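Local coordinates for protein insecticidal Delta-Endotoxin Cry8Ea1 (Bacillus Thuringiensis, PDB 3EB7) that kills soil-dwelling scarab larvae as an insecticidal three-domain delta-endotoxin and, like its relatives, probably acts by inserting into gut membranes and forming pores, at residues 46-51 with 133-138; 53-58 with 209-214; 235-240 with 450-455; 502-507 with 580-585. One frame throughout, in Å; residues are numbered along the deposited sequence.

Contact 1: 46-51 with 133-138; sequences SQWEIF and LSVYAQ
W48 lays the six-membered end of its indole against Q138, CZ3 reaching to 3.5 Å from Q138 CB at an oblique approach. With CG anti to its carbonyl carbon (chi1 -56°), the indole is carried to the second helix although the CB of W48 does not aim there. One turn later F51 presents a ring face to the same glutamine: Q138 CG sits over it in a CH-pi contact, 4.0 Å from the ring centroid and displaced toward CZ. Q138 therefore spends CB on W48 and CG on F51. V135 CG2 packs on the stems of both aromatic residues, 3.6 Å from W48 O and 3.7 Å from F51 CB. S134 OG packs on F51 CB at 3.5 Å; F51 O is also near, but the angle is too poor for a hydrogen bond. S46 caps the start of helix 47-59, its OG accepting from E49 N at 2.9 Å. The axes approach to 8.9 Å at 130°. Helix 2-20 (T9, L13), helix 65-93 (L75) and helix 198-220 (I218) close in around this buried, largely apolar layer, as befits helix 133-153, the central helix of the delta-endotoxin alpha-helical bundle.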
# COMPACT_ATOMS: atom_id res chain seq x y z
N SER A 46 13.66 -14.30 -17.47
CA SER A 46 13.08 -12.97 -17.47
C SER A 46 12.23 -12.77 -16.25
O SER A 46 11.18 -13.42 -16.09
CB SER A 46 12.22 -12.70 -18.69
OG SER A 46 11.48 -11.51 -18.42
N GLN A 47 12.65 -11.84 -15.39
CA GLN A 47 11.81 -11.48 -14.23
C GLN A 47 10.56 -10.71 -14.69
O GLN A 47 9.52 -10.78 -14.07
CB GLN A 47 12.65 -10.77 -13.15
CG GLN A 47 11.99 -10.62 -11.78
CD GLN A 47 11.71 -11.95 -11.07
OE1 GLN A 47 10.75 -12.05 -10.31
NE2 GLN A 47 12.50 -12.98 -11.38
N TRP A 48 10.64 -10.03 -15.83
CA TRP A 48 9.48 -9.33 -16.40
C TRP A 48 8.36 -10.25 -16.95
O TRP A 48 7.17 -9.88 -16.95
CB TRP A 48 9.93 -8.33 -17.47
CG TRP A 48 10.96 -7.34 -16.95
CD1 TRP A 48 12.30 -7.49 -16.94
CD2 TRP A 48 10.69 -6.08 -16.33
NE1 TRP A 48 12.91 -6.38 -16.38
CE2 TRP A 48 11.93 -5.50 -15.99
CE3 TRP A 48 9.51 -5.38 -16.05
CZ2 TRP A 48 12.04 -4.25 -15.38
CZ3 TRP A 48 9.61 -4.15 -15.45
CH2 TRP A 48 10.86 -3.59 -15.11
N GLU A 49 8.75 -11.44 -17.43
CA GLU A 49 7.79 -12.45 -17.88
C GLU A 49 6.93 -12.89 -16.69
O GLU A 49 5.76 -13.08 -16.85
CB GLU A 49 8.50 -13.65 -18.53
CG GLU A 49 7.69 -14.95 -18.59
CD GLU A 49 6.51 -14.92 -19.59
OE1 GLU A 49 6.27 -13.88 -20.24
OE2 GLU A 49 5.79 -15.96 -19.72
N ILE A 50 7.53 -13.02 -15.51
CA ILE A 50 6.76 -13.25 -14.27
C ILE A 50 5.65 -12.21 -13.96
O ILE A 50 4.56 -12.59 -13.51
CB ILE A 50 7.75 -13.47 -13.09
CG1 ILE A 50 8.59 -14.73 -13.38
CG2 ILE A 50 7.02 -13.58 -11.71
CD1 ILE A 50 9.81 -14.89 -12.48
N PHE A 51 5.92 -10.93 -14.18
CA PHE A 51 4.92 -9.85 -14.07
C PHE A 51 3.76 -10.02 -15.06
O PHE A 51 2.59 -9.73 -14.73
CB PHE A 51 5.58 -8.45 -14.25
CG PHE A 51 6.42 -8.01 -13.07
CD1 PHE A 51 7.76 -7.72 -13.22
CD2 PHE A 51 5.84 -7.86 -11.80
CE1 PHE A 51 8.55 -7.31 -12.12
CE2 PHE A 51 6.61 -7.43 -10.69
CZ PHE A 51 7.96 -7.17 -10.85
N LEU A 133 0.04 -4.31 -17.04
CA LEU A 133 0.06 -3.22 -16.03
C LEU A 133 1.17 -3.33 -15.00
O LEU A 133 1.83 -2.33 -14.70
CB LEU A 133 -1.26 -3.16 -15.29
CG LEU A 133 -1.96 -1.83 -15.00
CD1 LEU A 133 -2.59 -1.87 -13.62
CD2 LEU A 133 -1.13 -0.57 -15.23
N SER A 134 1.39 -4.53 -14.43
CA SER A 134 2.52 -4.65 -13.48
C SER A 134 3.92 -4.44 -14.14
O SER A 134 4.77 -3.78 -13.56
CB SER A 134 2.43 -5.88 -12.54
OG SER A 134 2.48 -7.11 -13.23
N VAL A 135 4.12 -4.93 -15.38
CA VAL A 135 5.30 -4.54 -16.17
C VAL A 135 5.36 -3.00 -16.29
O VAL A 135 6.37 -2.35 -15.98
CB VAL A 135 5.29 -5.20 -17.61
CG1 VAL A 135 6.32 -4.54 -18.56
CG2 VAL A 135 5.54 -6.71 -17.53
N TYR A 136 4.26 -2.41 -16.75
CA TYR A 136 4.20 -0.97 -16.95
C TYR A 136 4.57 -0.19 -15.69
O TYR A 136 5.42 0.70 -15.74
CB TYR A 136 2.82 -0.58 -17.43
CG TYR A 136 2.65 0.90 -17.68
CD1 TYR A 136 2.69 1.41 -18.98
CD2 TYR A 136 2.45 1.79 -16.61
CE1 TYR A 136 2.52 2.77 -19.21
CE2 TYR A 136 2.30 3.16 -16.82
CZ TYR A 136 2.31 3.64 -18.12
OH TYR A 136 2.14 5.00 -18.35
N ALA A 137 3.97 -0.53 -14.55
CA ALA A 137 4.29 0.09 -13.24
C ALA A 137 5.77 0.00 -12.82
O ALA A 137 6.38 0.99 -12.34
CB ALA A 137 3.34 -0.45 -12.11
N GLN A 138 6.36 -1.17 -13.00
CA GLN A 138 7.75 -1.35 -12.66
C GLN A 138 8.69 -0.62 -13.62
O GLN A 138 9.71 -0.05 -13.19
CB GLN A 138 8.09 -2.85 -12.52
CG GLN A 138 7.32 -3.58 -11.40
CD GLN A 138 7.53 -2.95 -10.00
OE1 GLN A 138 6.60 -2.85 -9.19
NE2 GLN A 138 8.75 -2.52 -9.73

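Contact 2: 53-58 with 209-214; sequences EQVEAL and REMTLS
Helices 53-58 and 209-214 run nearly antiparallel, crossing at -155° with axes 11.4 Å apart, a wide spacing that long side chains have to span. M211 does so by folding at chi2 (-54°) and again at chi3, which swings its thioether toward the facing helix: CE meets V55 CG2 at 3.7 Å and SD meets L58 CD1 at 4.0 Å. L58 offers both methyls to E210, with CD1 3.5 Å from E210 OE1 and CD2 3.7 Å from E210 CD, so that hydrocarbon covers one side of the carboxylate. Q54, extended beyond CG, runs antiparallel alongside E210, its amide nearly coplanar with the carboxylate and its tip reaching S214. S214 OG turns back on its own helix and donates to E210 O at 2.9 Å, a carbonyl that also accepts from S214 N. E3 of helix 2-20 lies close to the E210 carboxylate; two carboxylates this close could raise the proton affinity of one or both. Beyond the contact, R209 forms salt bridges with D245 and E398. The pairing thus lies in the N-terminal helical bundle of a delta-endotoxin, on helix 198-220, which borders the beta-rich part of the toxin where T212 and L213 touch R240.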
# COMPACT_ATOMS: atom_id res chain seq x y z
N GLU A 53 2.85 -13.02 -16.52
CA GLU A 53 2.15 -14.22 -16.07
C GLU A 53 1.21 -13.96 -14.89
O GLU A 53 0.09 -14.49 -14.83
CB GLU A 53 3.15 -15.34 -15.75
CG GLU A 53 3.97 -15.79 -16.96
CD GLU A 53 4.95 -16.95 -16.65
OE1 GLU A 53 5.00 -17.44 -15.50
OE2 GLU A 53 5.69 -17.38 -17.55
N GLN A 54 1.67 -13.15 -13.96
CA GLN A 54 0.83 -12.72 -12.83
C GLN A 54 -0.53 -12.16 -13.27
O GLN A 54 -1.57 -12.67 -12.92
CB GLN A 54 1.58 -11.68 -11.98
CG GLN A 54 0.74 -11.14 -10.87
CD GLN A 54 1.29 -9.86 -10.26
OE1 GLN A 54 1.04 -9.57 -9.09
NE2 GLN A 54 2.04 -9.09 -11.05
N VAL A 55 -0.51 -11.09 -14.06
CA VAL A 55 -1.75 -10.38 -14.35
C VAL A 55 -2.58 -11.21 -15.34
O VAL A 55 -3.78 -11.22 -15.24
CB VAL A 55 -1.47 -8.91 -14.77
CG1 VAL A 55 -2.77 -8.08 -14.87
CG2 VAL A 55 -0.53 -8.26 -13.71
N GLU A 56 -1.94 -11.94 -16.25
CA GLU A 56 -2.65 -12.90 -17.12
C GLU A 56 -3.41 -13.95 -16.32
O GLU A 56 -4.56 -14.27 -16.64
CB GLU A 56 -1.70 -13.57 -18.14
CG GLU A 56 -1.14 -12.64 -19.26
CD GLU A 56 -0.08 -13.38 -20.14
OE1 GLU A 56 -0.34 -13.66 -21.34
OE2 GLU A 56 1.01 -13.73 -19.59
N ALA A 57 -2.78 -14.50 -15.29
CA ALA A 57 -3.47 -15.41 -14.36
C ALA A 57 -4.64 -14.72 -13.58
O ALA A 57 -5.66 -15.33 -13.37
CB ALA A 57 -2.46 -16.08 -13.39
N LEU A 58 -4.48 -13.46 -13.17
CA LEU A 58 -5.50 -12.76 -12.35
C LEU A 58 -6.76 -12.46 -13.15
O LEU A 58 -7.87 -12.50 -12.61
CB LEU A 58 -4.94 -11.44 -11.78
CG LEU A 58 -3.91 -11.52 -10.65
CD1 LEU A 58 -3.46 -10.13 -10.26
CD2 LEU A 58 -4.47 -12.23 -9.45
N ARG A 209 -6.13 -7.04 -4.19
CA ARG A 209 -4.95 -7.13 -3.31
C ARG A 209 -3.61 -7.13 -4.10
O ARG A 209 -2.70 -6.34 -3.83
CB ARG A 209 -5.04 -8.34 -2.36
CG ARG A 209 -3.73 -8.58 -1.54
CD ARG A 209 -3.73 -9.86 -0.74
NE ARG A 209 -3.60 -11.07 -1.57
CZ ARG A 209 -4.62 -11.86 -1.93
NH1 ARG A 209 -5.88 -11.60 -1.55
NH2 ARG A 209 -4.39 -12.93 -2.67
N GLU A 210 -3.50 -8.02 -5.08
CA GLU A 210 -2.23 -8.18 -5.77
C GLU A 210 -1.80 -6.93 -6.50
O GLU A 210 -0.63 -6.62 -6.49
CB GLU A 210 -2.27 -9.37 -6.74
CG GLU A 210 -2.23 -10.72 -6.01
CD GLU A 210 -1.83 -11.89 -6.95
OE1 GLU A 210 -1.20 -11.64 -8.04
OE2 GLU A 210 -2.13 -13.04 -6.56
N MET A 211 -2.74 -6.24 -7.14
CA MET A 211 -2.41 -5.03 -7.90
C MET A 211 -2.25 -3.78 -7.07
O MET A 211 -1.59 -2.85 -7.49
CB MET A 211 -3.43 -4.79 -9.04
CG MET A 211 -3.52 -5.96 -10.04
SD MET A 211 -1.90 -6.44 -10.73
CE MET A 211 -1.84 -5.25 -12.08
N THR A 212 -2.84 -3.74 -5.89
CA THR A 212 -2.51 -2.71 -4.94
C THR A 212 -1.03 -2.84 -4.59
O THR A 212 -0.30 -1.85 -4.61
CB THR A 212 -3.33 -2.88 -3.66
OG1 THR A 212 -4.72 -2.84 -3.99
CG2 THR A 212 -2.99 -1.76 -2.61
N LEU A 213 -0.61 -4.07 -4.25
CA LEU A 213 0.78 -4.40 -3.96
C LEU A 213 1.73 -4.17 -5.14
O LEU A 213 2.79 -3.60 -4.95
CB LEU A 213 0.92 -5.87 -3.50
CG LEU A 213 0.22 -6.25 -2.22
CD1 LEU A 213 0.12 -7.73 -2.11
CD2 LEU A 213 0.91 -5.61 -1.00
N SER A 214 1.35 -4.60 -6.34
CA SER A 214 2.23 -4.59 -7.52
C SER A 214 2.20 -3.33 -8.39
O SER A 214 3.03 -3.17 -9.29
CB SER A 214 1.92 -5.78 -8.46
OG SER A 214 1.91 -7.01 -7.74

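Contact 3: 235-240 with 450-455; sequences KAQLTR and QIPVVK
Q237 uses both ends of its amide on segment 450-455. NE2 donates to Q450 O at 2.8 Å in a nearly straight bond (167° at the hydrogen), lying in the planes of both the carbonyl and its own amide. OE1 accepts from K455 NZ at 2.9 Å and also from the backbone N of D438. The ammonium has further partners, a salt bridge to D438 and a hydrogen bond to N441, so the K455 charge is met by more than the neutral amide. Q450 N donates to K235 O at 3.1 Å; with the backbone bonding of K235 to I448, this puts strand 234-235 parallel to strand 448-452, where the polypeptide entering the second domain of the three-domain toxin fold borders the sheet of the C-terminal beta-sandwich. At the main chain of Q237, N donates to a water at 3.2 Å, which in turn donates to Q450 OE1 at 2.6 Å. Q450 OE1 also lies 3.5 Å from A236 CB. Apolar contact takes over at T239, where OG1 between the backbone N and the carbonyl carbon (chi1 62°) leaves CG2 to rest obliquely on the P452 ring, 3.8 Å from CG, and on K455 CG. T239 OG1 itself meets V454 CG1 tip to tip at 3.5 Å.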
# COMPACT_ATOMS: atom_id res chain seq x y z
N LYS A 235 9.88 10.32 5.11
CA LYS A 235 9.16 9.18 5.69
C LYS A 235 7.74 9.05 5.13
O LYS A 235 6.83 9.71 5.63
CB LYS A 235 9.08 9.29 7.23
CG LYS A 235 10.40 9.22 8.01
CD LYS A 235 11.28 7.98 7.68
CE LYS A 235 10.61 6.65 8.05
NZ LYS A 235 11.27 5.99 9.21
N ALA A 236 7.55 8.20 4.12
CA ALA A 236 6.20 7.91 3.57
C ALA A 236 5.48 6.73 4.27
O ALA A 236 6.10 5.80 4.72
CB ALA A 236 6.25 7.68 2.03
N GLN A 237 4.15 6.79 4.31
CA GLN A 237 3.32 5.75 4.93
C GLN A 237 2.24 5.31 3.97
O GLN A 237 1.54 6.14 3.41
CB GLN A 237 2.63 6.31 6.19
CG GLN A 237 3.53 7.10 7.09
CD GLN A 237 2.99 7.25 8.47
OE1 GLN A 237 2.78 6.27 9.18
NE2 GLN A 237 2.73 8.48 8.87
N LEU A 238 2.07 4.00 3.82
CA LEU A 238 0.93 3.45 3.04
C LEU A 238 -0.11 2.99 4.03
O LEU A 238 0.14 2.03 4.75
CB LEU A 238 1.37 2.28 2.16
CG LEU A 238 2.52 2.54 1.18
CD1 LEU A 238 2.88 1.28 0.41
CD2 LEU A 238 2.12 3.62 0.21
N THR A 239 -1.28 3.64 4.04
CA THR A 239 -2.29 3.40 5.07
C THR A 239 -3.43 2.51 4.65
O THR A 239 -4.21 2.09 5.49
CB THR A 239 -2.88 4.70 5.68
OG1 THR A 239 -3.55 5.46 4.66
CG2 THR A 239 -1.78 5.52 6.46
N ARG A 240 -3.54 2.24 3.35
CA ARG A 240 -4.57 1.31 2.84
C ARG A 240 -4.50 -0.06 3.51
O ARG A 240 -3.41 -0.56 3.84
CB ARG A 240 -4.45 1.14 1.32
CG ARG A 240 -3.45 0.05 0.84
CD ARG A 240 -1.97 0.40 1.03
NE ARG A 240 -1.06 -0.70 0.64
CZ ARG A 240 -0.80 -1.78 1.39
NH1 ARG A 240 -1.38 -1.94 2.59
NH2 ARG A 240 0.06 -2.71 0.94
N GLN A 450 5.67 12.49 6.53
CA GLN A 450 4.32 12.46 5.93
C GLN A 450 3.34 11.80 6.87
O GLN A 450 3.61 10.71 7.38
CB GLN A 450 4.32 11.73 4.58
CG GLN A 450 5.11 12.46 3.50
CD GLN A 450 5.13 11.71 2.19
OE1 GLN A 450 4.49 10.67 2.05
NE2 GLN A 450 5.85 12.23 1.23
N ILE A 451 2.22 12.48 7.12
CA ILE A 451 1.22 12.03 8.06
C ILE A 451 -0.12 12.15 7.38
O ILE A 451 -0.70 13.24 7.34
CB ILE A 451 1.13 12.88 9.36
CG1 ILE A 451 2.54 13.23 9.89
CG2 ILE A 451 0.17 12.20 10.39
CD1 ILE A 451 3.14 12.21 10.87
N PRO A 452 -0.62 11.02 6.84
CA PRO A 452 -1.96 10.93 6.28
C PRO A 452 -2.97 11.30 7.36
O PRO A 452 -2.87 10.80 8.47
CB PRO A 452 -2.08 9.45 5.95
CG PRO A 452 -0.67 9.03 5.70
CD PRO A 452 0.09 9.73 6.75
N VAL A 453 -3.94 12.16 7.05
CA VAL A 453 -4.87 12.61 8.11
C VAL A 453 -5.83 11.52 8.61
O VAL A 453 -6.47 11.65 9.67
CB VAL A 453 -5.64 13.90 7.71
CG1 VAL A 453 -4.67 15.08 7.57
CG2 VAL A 453 -6.47 13.66 6.39
N VAL A 454 -5.90 10.42 7.85
CA VAL A 454 -6.68 9.24 8.23
C VAL A 454 -6.08 8.57 9.50
O VAL A 454 -6.73 7.76 10.14
CB VAL A 454 -6.91 8.30 7.00
CG1 VAL A 454 -5.62 7.53 6.59
CG2 VAL A 454 -8.09 7.37 7.23
N LYS A 455 -4.89 8.99 9.89
CA LYS A 455 -4.25 8.53 11.13
C LYS A 455 -4.62 9.38 12.35
O LYS A 455 -3.84 9.46 13.31
CB LYS A 455 -2.72 8.48 10.97
CG LYS A 455 -2.22 7.70 9.74
CD LYS A 455 -0.71 7.51 9.92
CE LYS A 455 -0.39 6.20 10.68
NZ LYS A 455 0.93 6.22 11.37
O HOH W 1 2.60 9.25 3.08

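Contact 4: 502-507 with 580-585; sequences RIRYCS and IDRIEL
R504 crosses the D581-R582 corner of the facing strand with its whole length. Its CB lies 3.8 Å from R582 CG; CG, anti to the backbone N (chi1 -166°), runs 3.7 Å from D581 OD1; CD passes over one face of the R582 guanidinium and comes 3.3 Å from the same OD1. NE and CZ run on past R582 NH1. At the tip NH1 bonds to D581 OD1 at 3.2 Å, approaching from above the carboxylate plane, while R582 NH1 stands equally close, a like-charge contact that D581 probably offsets. R582 NE in turn donates to E584 OE2 at 3.1 Å. E584 OE1 receives R502 NE at 2.7 Å and R502 NH2 at 2.8 Å, OE1 lying in the R502 guanidinium plane, and OE2 is also bonded to Y230 OH. Y230 and F546 add cation-pi contacts to R502. Five charged side chains thus form one buried network. Against R504 the second strand spends two residues, D581 and R582, a classic beta bulge with D581 near helical torsions; regular antiparallel pairing flanks it. I503, I580 and I583 point to the other face, I580 and I583 packing on strand 559-567, as in the core of the delta-endotoxin C-terminal beta-sandwich.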
# COMPACT_ATOMS: atom_id res chain seq x y z
N ARG A 502 3.06 21.65 5.09
CA ARG A 502 2.28 21.76 3.87
C ARG A 502 1.30 20.60 3.82
O ARG A 502 1.59 19.51 4.33
CB ARG A 502 3.15 21.85 2.62
CG ARG A 502 4.24 20.82 2.54
CD ARG A 502 4.85 20.82 1.17
NE ARG A 502 5.58 19.59 1.01
CZ ARG A 502 6.79 19.47 0.50
NH1 ARG A 502 7.41 20.53 0.00
NH2 ARG A 502 7.37 18.27 0.44
N ILE A 503 0.15 20.85 3.23
CA ILE A 503 -0.95 19.91 3.26
C ILE A 503 -1.29 19.54 1.84
O ILE A 503 -1.52 20.41 1.02
CB ILE A 503 -2.19 20.52 3.99
CG1 ILE A 503 -1.89 20.80 5.47
CG2 ILE A 503 -3.38 19.58 3.93
CD1 ILE A 503 -1.74 22.23 5.76
N ARG A 504 -1.32 18.24 1.54
CA ARG A 504 -1.72 17.77 0.22
C ARG A 504 -3.25 17.67 0.15
O ARG A 504 -3.88 17.04 1.00
CB ARG A 504 -1.05 16.43 -0.10
CG ARG A 504 -1.12 16.03 -1.58
CD ARG A 504 -0.07 14.91 -1.93
NE ARG A 504 -0.18 14.51 -3.33
CZ ARG A 504 -0.33 13.26 -3.76
NH1 ARG A 504 -0.36 12.24 -2.90
NH2 ARG A 504 -0.44 13.02 -5.07
N TYR A 505 -3.84 18.32 -0.85
CA TYR A 505 -5.29 18.37 -0.96
C TYR A 505 -5.79 18.38 -2.39
O TYR A 505 -5.04 18.58 -3.31
CB TYR A 505 -5.85 19.59 -0.21
CG TYR A 505 -5.67 20.89 -0.99
CD1 TYR A 505 -4.50 21.62 -0.87
CD2 TYR A 505 -6.68 21.36 -1.86
CE1 TYR A 505 -4.32 22.82 -1.58
CE2 TYR A 505 -6.50 22.53 -2.58
CZ TYR A 505 -5.33 23.26 -2.42
OH TYR A 505 -5.14 24.42 -3.13
N CYS A 506 -7.08 18.16 -2.56
CA CYS A 506 -7.74 18.36 -3.82
C CYS A 506 -9.10 19.00 -3.47
O CYS A 506 -9.79 18.51 -2.55
CB CYS A 506 -7.90 17.02 -4.53
SG CYS A 506 -8.89 17.10 -6.05
N SER A 507 -9.47 20.08 -4.17
CA SER A 507 -10.83 20.66 -4.00
C SER A 507 -11.41 21.22 -5.28
O SER A 507 -10.68 21.59 -6.17
CB SER A 507 -10.84 21.75 -2.95
OG SER A 507 -9.97 22.79 -3.33
N ILE A 580 -8.69 16.13 1.97
CA ILE A 580 -7.37 16.30 2.60
C ILE A 580 -6.62 14.96 2.68
O ILE A 580 -7.12 13.99 3.23
CB ILE A 580 -7.47 16.99 3.97
CG1 ILE A 580 -8.15 18.36 3.80
CG2 ILE A 580 -6.06 17.14 4.59
CD1 ILE A 580 -8.24 19.12 5.11
N ASP A 581 -5.44 14.91 2.08
CA ASP A 581 -4.66 13.67 1.97
C ASP A 581 -3.73 13.52 3.15
O ASP A 581 -3.89 12.62 3.96
CB ASP A 581 -3.88 13.62 0.64
CG ASP A 581 -2.76 12.52 0.63
OD1 ASP A 581 -1.75 12.74 -0.05
OD2 ASP A 581 -2.88 11.44 1.28
N ARG A 582 -2.75 14.40 3.25
CA ARG A 582 -1.73 14.26 4.26
C ARG A 582 -1.14 15.60 4.66
O ARG A 582 -1.23 16.58 3.91
CB ARG A 582 -0.61 13.36 3.73
CG ARG A 582 0.09 13.86 2.45
CD ARG A 582 1.24 12.91 2.14
NE ARG A 582 1.88 13.09 0.83
CZ ARG A 582 1.77 12.24 -0.19
NH1 ARG A 582 2.42 12.45 -1.33
NH2 ARG A 582 1.00 11.17 -0.07
N ILE A 583 -0.53 15.63 5.82
CA ILE A 583 0.29 16.77 6.24
C ILE A 583 1.73 16.32 6.11
O ILE A 583 2.06 15.19 6.44
CB ILE A 583 0.08 17.08 7.71
CG1 ILE A 583 -1.36 17.50 7.99
CG2 ILE A 583 1.07 18.15 8.19
CD1 ILE A 583 -1.77 17.17 9.46
N GLU A 584 2.58 17.21 5.61
CA GLU A 584 4.02 16.96 5.63
C GLU A 584 4.62 18.03 6.51
O GLU A 584 4.29 19.22 6.39
CB GLU A 584 4.65 16.94 4.23
CG GLU A 584 3.86 16.06 3.24
CD GLU A 584 4.47 16.03 1.85
OE1 GLU A 584 5.14 17.00 1.46
OE2 GLU A 584 4.29 15.04 1.12
N LEU A 585 5.48 17.57 7.42
CA LEU A 585 6.20 18.38 8.37
C LEU A 585 7.64 18.46 7.89
O LEU A 585 8.29 17.43 7.64
CB LEU A 585 6.14 17.75 9.76
CG LEU A 585 4.78 17.97 10.43
CD1 LEU A 585 4.49 16.90 11.49
CD2 LEU A 585 4.73 19.37 11.03

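Contacts 1 and 2 share helix 47-59, with centres 10 Å apart, and together bind it to two other helices of the bundle; they touch at several points, among them L133 CD1 on M211 CE at 3.8 Å. Contact 3 lies 24 Å from contact 2 between centres, yet L213 CD2 touches R240 NH2 at 3.6 Å, joining the helical domain to the start of the next. Contacts 3 and 4, with centres 11 Å apart, both reach one sheet: I451 N lies 2.8 Å from I583 O, a probable hydrogen bond between neighbouring strands 448-452 and 578-588. The centres of contacts 1 and 4 are 32 Å apart, one in the helical bundle and the other in the C-terminal sandwich.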